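Side-chain contacts in copper-containing nitrite reductase (Thermus scotoductus, PDB 6HBE), which probably reduces nitrite to nitric oxide in denitrification, using bound copper ions to carry and deliver electrons: residues V349-Q352 against S357-P360; V371-E376 against E401-P406; I79-T84 against G132-E137. One frame throughout, in Å; residues are numbered along the deposited sequence.

Contact 1: V349-Q352 against S357-P360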
# COMPACT_ATOMS: atom_id res chain seq x y z
N VAL C 349 5.63 10.42 27.09
CA VAL C 349 6.25 9.49 26.14
C VAL C 349 5.20 8.41 25.86
O VAL C 349 4.68 7.79 26.77
CB VAL C 349 7.57 8.95 26.70
CG1 VAL C 349 8.20 7.92 25.76
CG2 VAL C 349 8.55 10.09 26.96
N THR C 350 4.85 8.23 24.58
CA THR C 350 3.76 7.33 24.20
C THR C 350 4.20 5.86 24.04
O THR C 350 5.19 5.56 23.36
CB THR C 350 3.11 7.81 22.89
OG1 THR C 350 2.59 9.14 23.07
CG2 THR C 350 1.95 6.93 22.49
N VAL C 351 3.44 4.94 24.64
CA VAL C 351 3.51 3.53 24.27
C VAL C 351 2.16 3.12 23.71
O VAL C 351 1.15 3.20 24.40
CB VAL C 351 3.92 2.62 25.46
CG1 VAL C 351 3.91 1.14 25.04
CG2 VAL C 351 5.30 3.01 25.94
N GLN C 352 2.16 2.70 22.44
CA GLN C 352 0.92 2.24 21.79
C GLN C 352 0.69 0.76 22.01
O GLN C 352 1.62 -0.03 21.89
CB GLN C 352 0.97 2.49 20.28
CG GLN C 352 1.14 3.93 19.87
CD GLN C 352 1.08 4.13 18.36
OE1 GLN C 352 1.48 3.25 17.60
NE2 GLN C 352 0.59 5.27 17.92
N SER C 357 0.28 -5.86 20.10
CA SER C 357 1.67 -5.63 20.43
C SER C 357 1.85 -4.30 21.11
O SER C 357 0.95 -3.47 21.08
CB SER C 357 2.58 -5.73 19.19
OG SER C 357 2.52 -4.58 18.34
N PHE C 358 3.03 -4.09 21.72
CA PHE C 358 3.39 -2.82 22.32
C PHE C 358 4.45 -2.14 21.46
O PHE C 358 5.42 -2.76 21.09
CB PHE C 358 3.93 -2.98 23.77
CG PHE C 358 2.94 -3.59 24.73
CD1 PHE C 358 1.90 -2.84 25.24
CD2 PHE C 358 3.05 -4.94 25.11
CE1 PHE C 358 0.99 -3.40 26.13
CE2 PHE C 358 2.15 -5.50 26.00
CZ PHE C 358 1.11 -4.74 26.50
N TYR C 359 4.26 -0.84 21.17
CA TYR C 359 5.17 -0.06 20.31
C TYR C 359 5.55 1.28 20.93
O TYR C 359 4.68 2.11 21.14
CB TYR C 359 4.52 0.19 18.92
CG TYR C 359 5.45 0.86 17.94
CD1 TYR C 359 6.49 0.15 17.35
CD2 TYR C 359 5.32 2.20 17.65
CE1 TYR C 359 7.37 0.77 16.46
CE2 TYR C 359 6.19 2.83 16.76
CZ TYR C 359 7.20 2.10 16.16
OH TYR C 359 8.06 2.72 15.28
N PRO C 360 6.82 1.52 21.22
CA PRO C 360 7.97 0.63 20.97
C PRO C 360 8.02 -0.59 21.91
O PRO C 360 7.43 -0.55 23.00
CB PRO C 360 9.17 1.56 21.20
CG PRO C 360 8.67 2.55 22.21
CD PRO C 360 7.19 2.72 21.98
O HOH W 1 4.63 4.76 20.51

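Contact 2: V371-E376 against E401-P406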
# COMPACT_ATOMS: atom_id res chain seq x y z
N VAL C 371 5.03 8.20 31.19
CA VAL C 371 4.63 7.37 30.05
C VAL C 371 3.12 7.41 29.94
O VAL C 371 2.42 7.28 30.96
CB VAL C 371 5.07 5.90 30.29
CG1 VAL C 371 4.51 4.93 29.24
CG2 VAL C 371 6.58 5.83 30.32
N GLU C 372 2.60 7.54 28.72
CA GLU C 372 1.17 7.36 28.47
C GLU C 372 0.97 6.15 27.57
O GLU C 372 1.39 6.17 26.40
CB GLU C 372 0.58 8.62 27.80
CG GLU C 372 -0.92 8.52 27.48
CD GLU C 372 -1.52 9.81 26.93
OE1 GLU C 372 -1.42 10.06 25.70
OE2 GLU C 372 -2.09 10.59 27.73
N PHE C 373 0.32 5.11 28.10
CA PHE C 373 -0.21 4.01 27.30
C PHE C 373 -1.48 4.47 26.57
O PHE C 373 -2.38 5.11 27.18
CB PHE C 373 -0.55 2.78 28.16
CG PHE C 373 0.64 1.98 28.60
CD1 PHE C 373 1.16 0.98 27.78
CD2 PHE C 373 1.27 2.23 29.82
CE1 PHE C 373 2.28 0.24 28.18
CE2 PHE C 373 2.39 1.49 30.22
CZ PHE C 373 2.90 0.49 29.40
N VAL C 374 -1.56 4.19 25.26
CA VAL C 374 -2.80 4.47 24.49
C VAL C 374 -3.17 3.24 23.67
O VAL C 374 -2.30 2.64 23.06
CB VAL C 374 -2.66 5.75 23.60
CG1 VAL C 374 -1.52 5.62 22.58
CG2 VAL C 374 -3.96 6.06 22.87
N ASN C 375 -4.45 2.86 23.67
CA ASN C 375 -4.88 1.72 22.88
C ASN C 375 -5.31 2.17 21.48
O ASN C 375 -6.36 2.79 21.33
CB ASN C 375 -6.00 0.91 23.56
CG ASN C 375 -6.24 -0.43 22.88
OD1 ASN C 375 -5.59 -0.78 21.88
ND2 ASN C 375 -7.20 -1.19 23.39
N GLU C 376 -4.50 1.83 20.48
CA GLU C 376 -4.82 2.13 19.07
C GLU C 376 -5.63 1.01 18.39
O GLU C 376 -6.22 1.25 17.33
CB GLU C 376 -3.54 2.43 18.26
CG GLU C 376 -2.90 3.79 18.50
CD GLU C 376 -3.81 5.01 18.22
OE1 GLU C 376 -4.86 4.94 17.52
OE2 GLU C 376 -3.46 6.12 18.69
N GLU C 401 8.90 0.12 41.25
CA GLU C 401 7.61 0.65 40.79
C GLU C 401 6.85 -0.24 39.77
O GLU C 401 6.41 0.23 38.74
CB GLU C 401 7.81 2.05 40.22
CG GLU C 401 8.42 3.06 41.20
CD GLU C 401 8.80 4.37 40.53
OE1 GLU C 401 9.61 4.35 39.57
OE2 GLU C 401 8.31 5.43 40.96
N PRO C 402 6.66 -1.53 40.09
CA PRO C 402 5.82 -2.35 39.20
C PRO C 402 4.41 -1.76 39.09
O PRO C 402 4.01 -0.97 39.94
CB PRO C 402 5.84 -3.73 39.86
CG PRO C 402 6.13 -3.46 41.32
CD PRO C 402 7.02 -2.24 41.33
N PHE C 403 3.69 -2.09 38.01
CA PHE C 403 2.45 -1.39 37.67
C PHE C 403 1.45 -2.34 37.05
O PHE C 403 1.81 -3.45 36.60
CB PHE C 403 2.72 -0.18 36.76
CG PHE C 403 3.43 -0.52 35.45
CD1 PHE C 403 2.71 -0.95 34.32
CD2 PHE C 403 4.81 -0.39 35.34
CE1 PHE C 403 3.36 -1.26 33.14
CE2 PHE C 403 5.47 -0.69 34.14
CZ PHE C 403 4.73 -1.13 33.04
N VAL C 404 0.18 -1.91 37.09
CA VAL C 404 -0.91 -2.58 36.40
C VAL C 404 -1.83 -1.47 35.89
O VAL C 404 -2.22 -0.59 36.67
CB VAL C 404 -1.64 -3.67 37.26
CG1 VAL C 404 -2.30 -3.10 38.51
CG2 VAL C 404 -2.67 -4.43 36.43
N THR C 405 -2.15 -1.47 34.59
CA THR C 405 -3.02 -0.44 34.04
C THR C 405 -4.40 -1.04 34.06
O THR C 405 -4.54 -2.25 34.11
CB THR C 405 -2.68 -0.03 32.57
OG1 THR C 405 -3.11 -1.06 31.67
CG2 THR C 405 -1.20 0.23 32.42
N PRO C 406 -5.43 -0.19 34.01
CA PRO C 406 -6.78 -0.69 33.65
C PRO C 406 -6.84 -1.32 32.24
O PRO C 406 -5.91 -1.16 31.45
CB PRO C 406 -7.67 0.56 33.71
CG PRO C 406 -6.82 1.70 34.16
CD PRO C 406 -5.40 1.27 34.21

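Contact 3: I79-T84 against G132-E137. With CU (copper (II) ion), chain M.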
# COMPACT_ATOMS: atom_id res chain seq x y z
N ILE C 79 -13.09 -21.58 6.89
CA ILE C 79 -12.71 -22.39 5.73
C ILE C 79 -13.56 -21.98 4.53
O ILE C 79 -14.77 -22.28 4.46
CB ILE C 79 -12.77 -23.92 6.06
CG1 ILE C 79 -12.41 -24.76 4.83
CG2 ILE C 79 -14.11 -24.34 6.65
CD1 ILE C 79 -11.74 -26.07 5.20
N HIS C 80 -12.93 -21.29 3.56
CA HIS C 80 -13.69 -20.58 2.53
C HIS C 80 -14.39 -21.50 1.54
O HIS C 80 -15.24 -21.03 0.82
CB HIS C 80 -12.82 -19.54 1.76
CG HIS C 80 -12.30 -18.39 2.58
ND1 HIS C 80 -11.56 -17.37 2.02
CD2 HIS C 80 -12.42 -18.08 3.89
CE1 HIS C 80 -11.22 -16.50 2.96
NE2 HIS C 80 -11.74 -16.91 4.12
N ALA C 81 -14.00 -22.79 1.45
CA ALA C 81 -14.73 -23.80 0.64
C ALA C 81 -16.13 -24.15 1.14
O ALA C 81 -16.93 -24.76 0.38
CB ALA C 81 -13.91 -25.08 0.54
N ALA C 82 -16.46 -23.76 2.37
CA ALA C 82 -17.80 -24.00 2.93
C ALA C 82 -18.78 -22.84 2.66
O ALA C 82 -18.55 -21.73 3.15
CB ALA C 82 -17.67 -24.20 4.43
N ASN C 83 -19.85 -23.11 1.89
CA ASN C 83 -20.99 -22.21 1.71
C ASN C 83 -22.12 -22.59 2.71
O ASN C 83 -23.22 -22.97 2.33
CB ASN C 83 -21.52 -22.24 0.25
CG ASN C 83 -22.60 -21.19 -0.03
OD1 ASN C 83 -22.49 -20.03 0.40
ND2 ASN C 83 -23.64 -21.57 -0.76
N THR C 84 -21.80 -22.46 4.00
CA THR C 84 -22.72 -22.69 5.10
C THR C 84 -22.11 -22.10 6.36
O THR C 84 -20.90 -21.85 6.40
CB THR C 84 -23.09 -24.21 5.26
OG1 THR C 84 -24.17 -24.36 6.21
CG2 THR C 84 -21.91 -25.04 5.72
N GLY C 132 -3.75 -21.53 5.45
CA GLY C 132 -3.41 -22.55 4.47
C GLY C 132 -4.39 -22.61 3.31
O GLY C 132 -5.25 -21.73 3.17
N MET C 133 -4.25 -23.63 2.46
CA MET C 133 -5.06 -23.83 1.25
C MET C 133 -5.91 -25.12 1.29
O MET C 133 -5.42 -26.18 1.70
CB MET C 133 -4.11 -23.91 0.02
CG MET C 133 -4.74 -24.21 -1.36
SD MET C 133 -3.52 -24.51 -2.70
CE MET C 133 -2.63 -22.94 -2.79
N ILE C 134 -7.15 -25.02 0.78
CA ILE C 134 -7.97 -26.18 0.43
C ILE C 134 -8.38 -26.03 -1.02
O ILE C 134 -8.90 -24.97 -1.42
CB ILE C 134 -9.20 -26.46 1.36
CG1 ILE C 134 -10.07 -27.62 0.80
CG2 ILE C 134 -10.07 -25.24 1.55
CD1 ILE C 134 -11.05 -28.19 1.79
N VAL C 135 -8.08 -27.07 -1.81
CA VAL C 135 -8.42 -27.16 -3.21
C VAL C 135 -9.59 -28.11 -3.43
O VAL C 135 -9.60 -29.24 -2.89
CB VAL C 135 -7.23 -27.70 -4.06
CG1 VAL C 135 -7.60 -27.79 -5.53
CG2 VAL C 135 -5.99 -26.83 -3.88
N VAL C 136 -10.54 -27.65 -4.24
CA VAL C 136 -11.71 -28.42 -4.70
C VAL C 136 -11.61 -28.60 -6.20
O VAL C 136 -11.88 -27.68 -6.97
CB VAL C 136 -13.05 -27.75 -4.30
CG1 VAL C 136 -14.25 -28.60 -4.71
CG2 VAL C 136 -13.11 -27.49 -2.81
N GLU C 137 -11.20 -29.79 -6.63
CA GLU C 137 -10.99 -30.07 -8.06
C GLU C 137 -12.33 -30.21 -8.78
O GLU C 137 -13.16 -31.01 -8.33
CB GLU C 137 -10.30 -31.43 -8.27
CG GLU C 137 -8.82 -31.43 -8.47
CD GLU C 137 -8.27 -30.50 -9.57
OE1 GLU C 137 -7.35 -29.79 -9.20
OE2 GLU C 137 -8.65 -30.51 -10.76
CU CU M . -11.53 -15.61 5.71
O HOH W 2 -13.21 -15.84 6.67

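Contact 1: V349-Q352 against S357-P360
Q352 and Y359 form the hydrogen-bonded antiparallel pair of a short beta hairpin: Q352 N donates to Y359 O at 2.9 Å, and Y359 N returns a bond of 2.9 Å to Q352 O. Q352 O also takes a CA-H...O contact from F358 CA at 3.3 Å. Where the strands part, a water donates to both T350 O and Y359 O. P360, joined by a cis peptide bond, suits this strand end because it has no N-H to offer, and its CD rests 3.7 Å from T350 O.

The side chains of the central pair lie alongside each other on one face. With CG of Y359 anti to the backbone N (chi1 -174°), the ring runs beside the extended glutamine, and Y359 CD2 comes 4.0 Å from Q352 OE1, ring and amide planes 49° apart. OE1 finds its hydrogen bond with R168. V351 and F358, the residues next along each strand, are both buried: V351 CG1 meets F358 CB at 4.3 Å, both being compact or flat hydrocarbon fit for a buried layer.

The hairpin is the edge of a four-stranded sheet in the plastocyanin-like domain. Strand 370-375 flanks 349-353 on its other side, L363 packs on V351, the F358 ring meets Y426 edge-to-face, and the side chain of F358 lies about 4 Å from that of the copper ligand C428.

Contact 2: V371-E376 against E401-P406
F373 meets two side chains of 401-406, F403 and T405. Its ring touches F403 at the far end, where F373 CE2 lies 4.1 Å from F403 CE1 and F373 CZ is scarcely farther from that same carbon. The two side chains cross at about a right angle, meeting through ring carbons alone. Nearer the root of the phenylalanine, F373 CD2 receives the methyl T405 CG2 at 4.1 Å, again with the side chains crossing. Large flat hydrocarbons suit a span in which the backbones stay well apart, the closest CA atoms, those of F373 and T405, being 8.6 Å from each other.

T405 serves two purposes. With CG2 anti to the carbonyl carbon, the methyl is presented to F373, while OG1 (chi1 75°) turns back to donate to P406 O at 2.8 Å and also pairs with A392 N. With an alanine here, hydroxyl and methyl both go: A392 N would probably lose this partner and P406 O its bond from OG1, while a gap opened beside the F373 ring.

This is the packing of a cupredoxin beta sandwich: strand 370-375 belongs to one sheet, and 401-406 lies in the loop that crosses from strand 393-398 of the other sheet to strand 413-417, the neighbour of 370-375. The F403 ring reaches inward with CG between the backbone N and the carbonyl carbon (chi1 58°), and E401 O lies at its edge, in the ring plane.

Farther out, F403 is also flanked by V394 and I416, and F373 by V351 and A392. N375 ND2 bonds to L408 O and G388 O, tying the strand end to the chain near the copper ligand H390. E372 forms salt bridges with R413 and R415, and E376 with R309 of a neighbouring subunit.

Contact 3: I79-T84 against G132-E137
The type I turn from I79 to A82, closed by a bond of 3.1 Å from A82 N to I79 O, carries the copper ligand H80 and packs through I79 and A81 on strand 131-137 of a cupredoxin domain. I134 CG2 is shared, sitting 4.0 Å from A81 CB and 4.1 Å from I79 CG1. The side chains of I79 and I134 cross at about a right angle, and their CD1 methyls also touch. CG1 of I79 stands anti to the backbone N (chi1 178°), which extends the chain toward the strand. A81 CB then reaches on to V136 CG2 at 4.2 Å; a single methyl fits where the turn comes close to branched side chains.

H80, between I79 and A81 in sequence, turns to the metal, with NE2 2.1 Å from copper. A water at 1.9 Å, H114 of the same chain and H267 of a neighbouring subunit complete a site of the type 2 kind, while Q239 of that subunit holds H80 ND1.

No hydrogen bond joins the two segments, so hydrocarbon packing seats the turn on the strand, and the imidazole of H80 is directed to copper and the subunit interface.

How the contacts relate
From the N terminus, contact 3 comes first: 47 residues separate its segments, and their meeting closes a long loop within the first copper-binding domain. Contact 1 follows in the plastocyanin-like domain, where only four residues lie between the hairpin strands. Contact 2 then closes a loop of 24 residues, joining strand 370-375 to the loop between strands 393-398 and 413-417. The three are in series, none nesting in or crossing another. Contacts 1 and 2 adjoin, strands 349-353 and 370-375 being neighbours in one sheet: V349 O probably accepts a hydrogen bond from E372 N. Contact 3 lies on the opposite side of the chain's centre from both, its nearest atoms about 22 Å from those of contact 1.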